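Local coordinates for terminase subunit UL89 protein (Human herpesvirus 5, PDB 3N4P), which acts as the C-terminal nuclease domain of the terminase large subunit, part of the motor that packages viral DNA and probably drives it into empty capsids, at residues L226-N231 against D256-V261; G81-G86 against Y95-F100; E41-L46 against D220-L225. All blocks are in the same frame, centred on the assembly; numbering follows the deposited sequence.

Interaction 1 (L226-N231 against D256-V261)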
loop_
_atom_site.group_PDB
_atom_site.type_symbol
_atom_site.label_atom_id
_atom_site.label_comp_id
_atom_site.label_asym_id
_atom_site.label_seq_id
_atom_site.Cartn_x
_atom_site.Cartn_y
_atom_site.Cartn_z
ATOM N N LEU B 226 -1.453 13.056 7.102
ATOM C CA LEU B 226 -2.360 13.636 6.117
ATOM C C LEU B 226 -3.091 14.908 6.579
ATOM O O LEU B 226 -3.336 15.836 5.771
ATOM C CB LEU B 226 -3.407 12.646 5.732
ATOM C CG LEU B 226 -3.461 11.907 4.384
ATOM C CD1 LEU B 226 -2.792 12.669 3.160
ATOM C CD2 LEU B 226 -3.030 10.451 4.433
ATOM N N GLU B 227 -3.493 14.966 7.852
ATOM C CA GLU B 227 -4.104 16.188 8.379
ATOM C C GLU B 227 -3.185 17.403 8.186
ATOM O O GLU B 227 -3.630 18.492 7.808
ATOM C CB GLU B 227 -4.538 16.044 9.874
ATOM C CG GLU B 227 -5.961 15.518 10.038
ATOM C CD GLU B 227 -6.165 14.444 11.197
ATOM O OE1 GLU B 227 -7.063 13.559 11.052
ATOM O OE2 GLU B 227 -5.472 14.466 12.246
ATOM N N GLN B 228 -1.905 17.190 8.438
ATOM C CA GLN B 228 -0.895 18.226 8.188
ATOM C C GLN B 228 -0.654 18.537 6.706
ATOM O O GLN B 228 -0.444 19.684 6.346
ATOM C CB GLN B 228 0.394 17.888 8.916
ATOM C CG GLN B 228 0.160 17.874 10.436
ATOM C CD GLN B 228 1.477 17.817 11.281
ATOM O OE1 GLN B 228 2.578 18.147 10.800
ATOM N NE2 GLN B 228 1.346 17.423 12.553
ATOM N N ILE B 229 -0.735 17.529 5.852
ATOM C CA ILE B 229 -0.432 17.710 4.432
ATOM C C ILE B 229 -1.480 18.628 3.851
ATOM O O ILE B 229 -1.174 19.419 2.991
ATOM C CB ILE B 229 -0.351 16.352 3.666
ATOM C CG1 ILE B 229 0.981 15.694 3.977
ATOM C CG2 ILE B 229 -0.565 16.514 2.156
ATOM C CD1 ILE B 229 1.062 14.224 3.734
ATOM N N GLN B 230 -2.698 18.559 4.385
ATOM C CA GLN B 230 -3.795 19.436 3.975
ATOM C C GLN B 230 -3.528 20.882 4.358
ATOM O O GLN B 230 -4.077 21.782 3.763
ATOM C CB GLN B 230 -5.088 18.975 4.650
ATOM C CG GLN B 230 -6.296 19.327 3.872
ATOM C CD GLN B 230 -7.182 18.119 3.604
ATOM O OE1 GLN B 230 -7.533 17.346 4.519
ATOM N NE2 GLN B 230 -7.543 17.944 2.340
ATOM N N ASN B 231 -2.711 21.095 5.388
ATOM C CA ASN B 231 -2.470 22.446 5.893
ATOM C C ASN B 231 -1.308 23.154 5.211
ATOM O O ASN B 231 -0.960 24.273 5.585
ATOM C CB ASN B 231 -2.237 22.418 7.412
ATOM C CG ASN B 231 -3.526 22.200 8.189
ATOM O OD1 ASN B 231 -4.562 22.791 7.855
ATOM N ND2 ASN B 231 -3.482 21.324 9.197
ATOM N N ASP B 256 4.709 20.724 12.190
ATOM C CA ASP B 256 6.022 20.231 12.536
ATOM C C ASP B 256 6.378 18.871 11.968
ATOM O O ASP B 256 7.497 18.667 11.590
ATOM C CB ASP B 256 6.212 20.248 14.071
ATOM C CG ASP B 256 5.908 21.614 14.674
ATOM O OD1 ASP B 256 6.825 22.208 15.279
ATOM O OD2 ASP B 256 4.758 22.113 14.512
ATOM N N LEU B 257 5.471 17.915 11.955
ATOM C CA LEU B 257 5.830 16.602 11.411
ATOM C C LEU B 257 5.998 16.695 9.852
ATOM O O LEU B 257 6.869 16.053 9.264
ATOM C CB LEU B 257 4.727 15.578 11.729
ATOM C CG LEU B 257 4.951 14.075 11.870
ATOM C CD1 LEU B 257 3.820 13.184 11.346
ATOM C CD2 LEU B 257 6.346 13.487 11.576
ATOM N N ILE B 258 5.091 17.389 9.189
ATOM C CA ILE B 258 5.185 17.457 7.751
ATOM C C ILE B 258 6.511 18.082 7.243
ATOM O O ILE B 258 7.116 17.546 6.337
ATOM C CB ILE B 258 3.890 18.029 7.075
ATOM C CG1 ILE B 258 3.960 17.991 5.540
ATOM C CG2 ILE B 258 3.666 19.491 7.430
ATOM C CD1 ILE B 258 4.002 16.587 4.907
ATOM N N ILE B 259 6.951 19.193 7.818
ATOM C CA ILE B 259 8.240 19.785 7.447
ATOM C C ILE B 259 9.344 18.757 7.644
ATOM O O ILE B 259 10.282 18.669 6.827
ATOM C CB ILE B 259 8.610 20.958 8.367
ATOM C CG1 ILE B 259 7.670 22.165 8.201
ATOM C CG2 ILE B 259 10.084 21.486 8.072
ATOM C CD1 ILE B 259 8.011 23.204 9.335
ATOM N N ALA B 260 9.272 17.989 8.749
ATOM C CA ALA B 260 10.320 17.003 8.936
ATOM C C ALA B 260 10.360 15.987 7.799
ATOM O O ALA B 260 11.433 15.582 7.378
ATOM C CB ALA B 260 10.209 16.334 10.249
ATOM N N VAL B 261 9.208 15.575 7.299
ATOM C CA VAL B 261 9.197 14.669 6.170
ATOM C C VAL B 261 9.705 15.421 4.911
ATOM O O VAL B 261 10.506 14.929 4.165
ATOM C CB VAL B 261 7.730 14.169 5.951
ATOM C CG1 VAL B 261 7.530 13.446 4.575
ATOM C CG2 VAL B 261 7.302 13.331 7.169
#

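Interaction 2 (G81-G86 against Y95-F100)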
loop_
_atom_site.group_PDB
_atom_site.type_symbol
_atom_site.label_atom_id
_atom_site.label_comp_id
_atom_site.label_asym_id
_atom_site.label_seq_id
_atom_site.Cartn_x
_atom_site.Cartn_y
_atom_site.Cartn_z
ATOM N N GLY B 81 9.212 17.411 15.546
ATOM C CA GLY B 81 9.004 16.481 14.409
ATOM C C GLY B 81 10.267 15.692 14.083
ATOM O O GLY B 81 11.321 16.258 14.063
ATOM N N VAL B 82 10.152 14.375 13.927
ATOM C CA VAL B 82 11.199 13.443 13.479
ATOM C C VAL B 82 10.606 12.608 12.296
ATOM O O VAL B 82 9.464 12.174 12.354
ATOM C CB VAL B 82 11.635 12.449 14.590
ATOM C CG1 VAL B 82 12.995 11.807 14.280
ATOM C CG2 VAL B 82 11.686 13.134 15.951
ATOM N N ALA B 83 11.391 12.432 11.238
ATOM C CA ALA B 83 11.038 11.591 10.123
ATOM C C ALA B 83 12.253 10.827 9.645
ATOM O O ALA B 83 13.398 11.321 9.632
ATOM C CB ALA B 83 10.463 12.427 8.955
ATOM N N ALA B 84 11.960 9.619 9.174
ATOM C CA ALA B 84 12.963 8.688 8.715
ATOM C C ALA B 84 12.469 8.095 7.408
ATOM O O ALA B 84 11.425 7.406 7.402
ATOM C CB ALA B 84 13.169 7.588 9.774
ATOM N N VAL B 85 13.241 8.368 6.333
ATOM C CA VAL B 85 12.977 7.983 4.943
ATOM C C VAL B 85 14.161 7.316 4.206
ATOM O O VAL B 85 15.325 7.491 4.583
ATOM C CB VAL B 85 12.466 9.176 4.108
ATOM C CG1 VAL B 85 11.432 10.015 4.902
ATOM C CG2 VAL B 85 13.587 10.029 3.769
ATOM N N GLY B 86 13.858 6.506 3.177
ATOM C CA GLY B 86 14.864 5.777 2.383
ATOM C C GLY B 86 14.315 5.635 0.962
ATOM O O GLY B 86 13.092 5.686 0.762
ATOM N N TYR B 95 9.759 5.551 6.746
ATOM C CA TYR B 95 9.928 4.454 7.672
ATOM C C TYR B 95 9.497 4.758 9.109
ATOM O O TYR B 95 9.196 3.840 9.896
ATOM C CB TYR B 95 11.424 4.025 7.698
ATOM C CG TYR B 95 11.893 3.305 6.385
ATOM C CD1 TYR B 95 11.311 2.103 5.981
ATOM C CD2 TYR B 95 12.867 3.866 5.561
ATOM C CE1 TYR B 95 11.728 1.445 4.832
ATOM C CE2 TYR B 95 13.335 3.223 4.394
ATOM C CZ TYR B 95 12.761 2.011 4.049
ATOM O OH TYR B 95 13.171 1.359 2.921
ATOM N N GLY B 96 9.531 6.032 9.478
ATOM C CA GLY B 96 9.328 6.420 10.859
ATOM C C GLY B 96 8.875 7.845 10.978
ATOM O O GLY B 96 9.222 8.692 10.114
ATOM N N LEU B 97 8.016 8.086 11.980
ATOM C CA LEU B 97 7.517 9.441 12.305
ATOM C C LEU B 97 7.434 9.556 13.803
ATOM O O LEU B 97 7.051 8.600 14.496
ATOM C CB LEU B 97 6.129 9.749 11.706
ATOM C CG LEU B 97 5.943 9.696 10.189
ATOM C CD1 LEU B 97 4.439 9.536 9.761
ATOM C CD2 LEU B 97 6.619 10.898 9.417
ATOM N N GLU B 98 7.881 10.683 14.337
ATOM C CA GLU B 98 7.607 10.997 15.724
ATOM C C GLU B 98 7.203 12.426 15.806
ATOM O O GLU B 98 7.730 13.281 15.084
ATOM C CB GLU B 98 8.807 10.751 16.620
ATOM C CG GLU B 98 9.367 9.293 16.629
ATOM C CD GLU B 98 8.414 8.204 17.182
ATOM O OE1 GLU B 98 7.287 8.475 17.663
ATOM O OE2 GLU B 98 8.816 7.024 17.130
ATOM N N HIS B 99 6.322 12.713 16.761
ATOM C CA HIS B 99 5.985 14.071 17.106
ATOM C C HIS B 99 6.018 14.041 18.609
ATOM O O HIS B 99 5.088 13.582 19.278
ATOM C CB HIS B 99 4.611 14.459 16.596
ATOM C CG HIS B 99 4.336 15.930 16.681
ATOM N ND1 HIS B 99 3.208 16.505 16.135
ATOM C CD2 HIS B 99 5.023 16.941 17.275
ATOM C CE1 HIS B 99 3.206 17.801 16.395
ATOM N NE2 HIS B 99 4.301 18.094 17.073
ATOM N N PHE B 100 7.093 14.560 19.166
ATOM C CA PHE B 100 7.324 14.372 20.593
ATOM C C PHE B 100 7.069 15.615 21.448
ATOM O O PHE B 100 7.501 16.700 21.095
ATOM C CB PHE B 100 8.740 13.850 20.788
ATOM C CG PHE B 100 9.240 13.942 22.230
ATOM C CD1 PHE B 100 9.105 12.868 23.076
ATOM C CD2 PHE B 100 9.842 15.097 22.700
ATOM C CE1 PHE B 100 9.574 12.938 24.436
ATOM C CE2 PHE B 100 10.284 15.182 24.034
ATOM C CZ PHE B 100 10.166 14.099 24.890
#

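Interaction 3 (E41-L46 against D220-L225). With MG (magnesium ion), chain G.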
loop_
_atom_site.group_PDB
_atom_site.type_symbol
_atom_site.label_atom_id
_atom_site.label_comp_id
_atom_site.label_asym_id
_atom_site.label_seq_id
_atom_site.Cartn_x
_atom_site.Cartn_y
_atom_site.Cartn_z
ATOM N N GLU B 41 -5.310 10.004 -1.167
ATOM C CA GLU B 41 -6.045 8.774 -1.008
ATOM C C GLU B 41 -5.102 7.570 -1.252
ATOM O O GLU B 41 -5.082 6.590 -0.494
ATOM C CB GLU B 41 -7.212 8.831 -2.003
ATOM C CG GLU B 41 -8.303 7.998 -1.652
ATOM C CD GLU B 41 -9.593 8.249 -2.454
ATOM O OE1 GLU B 41 -9.564 8.351 -3.749
ATOM O OE2 GLU B 41 -10.645 8.266 -1.723
ATOM N N GLU B 42 -4.304 7.640 -2.304
ATOM C CA GLU B 42 -3.308 6.590 -2.545
ATOM C C GLU B 42 -2.190 6.487 -1.497
ATOM O O GLU B 42 -1.706 5.407 -1.193
ATOM C CB GLU B 42 -2.671 6.794 -3.922
ATOM C CG GLU B 42 -3.634 6.292 -5.032
ATOM C CD GLU B 42 -3.190 6.716 -6.428
ATOM O OE1 GLU B 42 -1.942 6.754 -6.674
ATOM O OE2 GLU B 42 -4.088 7.054 -7.244
ATOM N N PHE B 43 -1.787 7.602 -0.931
ATOM C CA PHE B 43 -0.853 7.541 0.152
ATOM C C PHE B 43 -1.410 6.811 1.398
ATOM O O PHE B 43 -0.687 6.108 2.123
ATOM C CB PHE B 43 -0.389 8.973 0.402
ATOM C CG PHE B 43 0.618 9.147 1.540
ATOM C CD1 PHE B 43 1.935 8.758 1.409
ATOM C CD2 PHE B 43 0.260 9.867 2.653
ATOM C CE1 PHE B 43 2.895 9.048 2.446
ATOM C CE2 PHE B 43 1.168 10.123 3.689
ATOM C CZ PHE B 43 2.481 9.730 3.576
ATOM N N ASP B 44 -2.699 6.997 1.665
ATOM C CA ASP B 44 -3.406 6.287 2.721
ATOM C C ASP B 44 -3.618 4.764 2.466
ATOM O O ASP B 44 -3.399 3.949 3.341
ATOM C CB ASP B 44 -4.817 6.874 2.859
ATOM C CG ASP B 44 -5.389 6.630 4.281
ATOM O OD1 ASP B 44 -4.601 6.194 5.164
ATOM O OD2 ASP B 44 -6.584 6.829 4.509
ATOM N N ILE B 45 -4.083 4.409 1.273
ATOM C CA ILE B 45 -4.509 3.032 1.042
ATOM C C ILE B 45 -3.466 2.164 0.355
ATOM O O ILE B 45 -3.620 0.923 0.314
ATOM C CB ILE B 45 -5.863 2.946 0.322
ATOM C CG1 ILE B 45 -5.780 3.503 -1.111
ATOM C CG2 ILE B 45 -6.968 3.605 1.142
ATOM C CD1 ILE B 45 -7.175 3.584 -1.834
ATOM N N LEU B 46 -2.379 2.770 -0.121
ATOM C CA LEU B 46 -1.323 1.984 -0.776
ATOM C C LEU B 46 0.030 2.168 -0.036
ATOM O O LEU B 46 0.788 3.135 -0.289
ATOM C CB LEU B 46 -1.224 2.245 -2.323
ATOM C CG LEU B 46 -2.252 1.493 -3.186
ATOM C CD1 LEU B 46 -2.352 2.084 -4.627
ATOM C CD2 LEU B 46 -1.957 -0.058 -3.305
ATOM N N ASP B 220 -3.684 6.454 13.733
ATOM C CA ASP B 220 -2.859 6.036 12.523
ATOM C C ASP B 220 -1.893 7.170 12.125
ATOM O O ASP B 220 -2.380 8.274 11.855
ATOM C CB ASP B 220 -3.818 5.625 11.370
ATOM C CG ASP B 220 -3.064 5.407 10.006
ATOM O OD1 ASP B 220 -1.811 5.163 9.956
ATOM O OD2 ASP B 220 -3.751 5.506 8.971
ATOM N N PRO B 221 -0.542 6.953 12.156
ATOM C CA PRO B 221 0.405 8.062 11.895
ATOM C C PRO B 221 0.278 8.706 10.540
ATOM O O PRO B 221 0.510 9.933 10.391
ATOM C CB PRO B 221 1.807 7.434 11.993
ATOM C CG PRO B 221 1.624 6.147 12.935
ATOM C CD PRO B 221 0.118 5.752 12.747
ATOM N N ILE B 222 -0.035 7.889 9.530
ATOM C CA ILE B 222 -0.304 8.405 8.219
ATOM C C ILE B 222 -1.573 9.277 8.125
ATOM O O ILE B 222 -1.599 10.294 7.398
ATOM C CB ILE B 222 -0.299 7.273 7.169
ATOM C CG1 ILE B 222 1.122 6.607 7.071
ATOM C CG2 ILE B 222 -0.844 7.812 5.872
ATOM C CD1 ILE B 222 2.242 7.642 6.920
ATOM N N GLU B 223 -2.629 8.923 8.846
ATOM C CA GLU B 223 -3.853 9.806 8.914
ATOM C C GLU B 223 -3.556 11.138 9.618
ATOM O O GLU B 223 -3.956 12.218 9.155
ATOM C CB GLU B 223 -5.020 9.085 9.590
ATOM C CG GLU B 223 -6.266 9.957 9.938
ATOM C CD GLU B 223 -7.624 9.160 9.969
ATOM O OE1 GLU B 223 -7.765 8.174 10.766
ATOM O OE2 GLU B 223 -8.566 9.563 9.217
ATOM N N TYR B 224 -2.751 11.078 10.676
ATOM C CA TYR B 224 -2.249 12.249 11.350
ATOM C C TYR B 224 -1.387 13.135 10.421
ATOM O O TYR B 224 -1.535 14.356 10.421
ATOM C CB TYR B 224 -1.395 11.768 12.519
ATOM C CG TYR B 224 -0.892 12.870 13.397
ATOM C CD1 TYR B 224 0.448 13.251 13.365
ATOM C CD2 TYR B 224 -1.760 13.540 14.304
ATOM C CE1 TYR B 224 0.925 14.270 14.193
ATOM C CE2 TYR B 224 -1.288 14.579 15.127
ATOM C CZ TYR B 224 0.049 14.920 15.079
ATOM O OH TYR B 224 0.512 15.915 15.912
ATOM N N LEU B 225 -0.449 12.518 9.702
ATOM C CA LEU B 225 0.411 13.182 8.767
ATOM C C LEU B 225 -0.445 13.772 7.584
ATOM O O LEU B 225 -0.209 14.895 7.155
ATOM C CB LEU B 225 1.506 12.225 8.233
ATOM C CG LEU B 225 2.410 12.807 7.136
ATOM C CD1 LEU B 225 3.345 13.818 7.739
ATOM C CD2 LEU B 225 3.269 11.751 6.416
HETATM MG MG MG G . -7.478 7.456 6.756
#

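Interaction 1 (L226-N231 against D256-V261)
Gln-228 reaches from helix 221-229 across to the first turn of helix 256-267 and sets its amide oxygen against two backbone N-H groups. Its CG lies anti to the carbonyl carbon (chi1 -63°) and the chain runs on extended, which carries OE1 to the start of the opposite helix. There the N-H of Ile-258 makes the straighter bond, 3.1 Å from N to Gln-228 OE1 with 160° at the hydrogen, the donor tilted out of the carbonyl plane. The N-H of Leu-257 gives the same OE1 a second bond that is weak and strongly bent. The glutamine side chain and that of Leu-257 cross at about a right angle, with Leu-257 CB 3.5 Å from Gln-228 OE1.

Beside this polar grip the aliphatic groups close up. Ile-258 turns CG2 to Gln-228 CB, 3.9 Å apart, and sends CD1 to Ile-229, whose side chain it meets nearly at right angles. Here Ile-229 CG1 and Ile-258 CD1 come to 3.3 Å, tighter than usual for carbons. Phe-195 of helix 187-200 also packs on Ile-258.

N-H groups in the first turn of a helix generally have no carbonyl partner within the helix; here the buried glutamine oxygen accepts from Ile-258 and, weakly, from Leu-257. That should steady the helix start carrying Asp-256, a predicted nuclease active-site residue.

Interaction 2 (G81-G86 against Y95-F100)
The beta hairpin formed by strands 80-88 and 91-100 is interrupted by a classic beta bulge, in which Tyr-95 and Gly-96 both face Ala-84. Ala-84 O accepts both amides: Tyr-95 N at a short 2.6 Å and Gly-96 N at 3.1 Å, each donor in the carbonyl plane. The extra residue is taken up at Tyr-95, whose psi of -26° departs from strand values; its ring lies obliquely by the backbone of Gly-86, with CE2 3.5 Å from Gly-86 N. Beyond the bulge the ladder is regular. Ala-84 N bonds to Gly-96 O, and Val-82 and Glu-98 form a hydrogen-bonded pair with both bonds near 165°. Val-82 CG2 rests on Glu-98 CB at 3.8 Å, while the glutamate chain, bent at chi2, turns its carboxylate away to accept from the backbone N of Tyr-213 and Thr-214. In the non-hydrogen-bonded pair Ala-83 CB meets Leu-97 CD2 at 4.2 Å.

The hairpin lies inside the central sheet, between strands 62-67 and 204-211. Val-82, Ala-84 and Glu-98 look to Met-120 of helix 109-127, whereas Ala-83 and Leu-97 lie under helix 256-267, with helix 221-229 also resting on Leu-97.

Interaction 3 (E41-L46 against D220-L225)
Phe-43 meets helix 221-229 with the outer end of its ring, which touches Ile-222 and Leu-225. Leu-225 CD2 comes in at the ring edge, in its plane, 3.6 Å from Phe-43 CZ. Ile-222 approaches obliquely, its CG2 3.8 Å from Phe-43 CE2 and its CD1 close to CZ. Because CG of Phe-43 stands anti to the backbone N (chi1 180°), the ring extends from helix 37-45 toward its partner. Further along, Phe-199 meets the same ring edge-to-face, and Ile-94 and Ile-204 from the central sheet add to the apolar packing.

Next to this apolar cluster two carboxylates lie nearly coplanar, with Asp-44 OD1 and Asp-220 OD2 4.0 Å apart. Their like charges are reconciled by Arg-47, whose NH2 forms a salt bridge with each of these two oxygens. The other oxygen of each group has separate work. Asp-44 OD2 binds a magnesium ion at 2.5 Å, a long bond for this metal, and Asn-52 O of the second subunit is a further ligand. Glu-223 OE2 stays 3.4 Å from the magnesium, too far for a direct bond. Asp-220 OD1 accepts from Ile-222 N at 3.3 Å, from well above the carboxylate plane, as the N-cap of helix 221-229. This capping bond is long, and probably contributes to holding the helix start from which Ile-222 projects.

The two helical segments run nearly antiparallel, at 163° with axes 10.1 Å apart. Just past helix 37-45, Leu-46 pairs with a strand of the second subunit, so the sheet continues between chains. The arrangement is that of an antiparallel helix pair beside a subunit interface, with a bridging metal distinct from the one held by Asp-68 and Glu-139 in the nuclease site.

Overall arrangement
The centres of interactions 1 and 2 lie about 11 Å apart, those of interactions 1 and 3 about 12 Å, and those of interactions 2 and 3 about 14 Å. Along the chain, the hairpin of interaction 2 falls inside the long loop that interaction 3 closes, and interaction 1 follows. Helix 221-229 serves both helix contacts, residues 221-225 in interaction 3 and the following residues in interaction 1. Leu-257 and Val-261 of helix 256-267 pack on Leu-97 of the hairpin, while Tyr-224 OH bonds to His-99 ND1. Helices 221-229 and 256-267 pack over the hairpin strands of the RNase H-like nuclease fold, linking the interface with the second subunit to the helix carrying Asp-256, a predicted active-site residue.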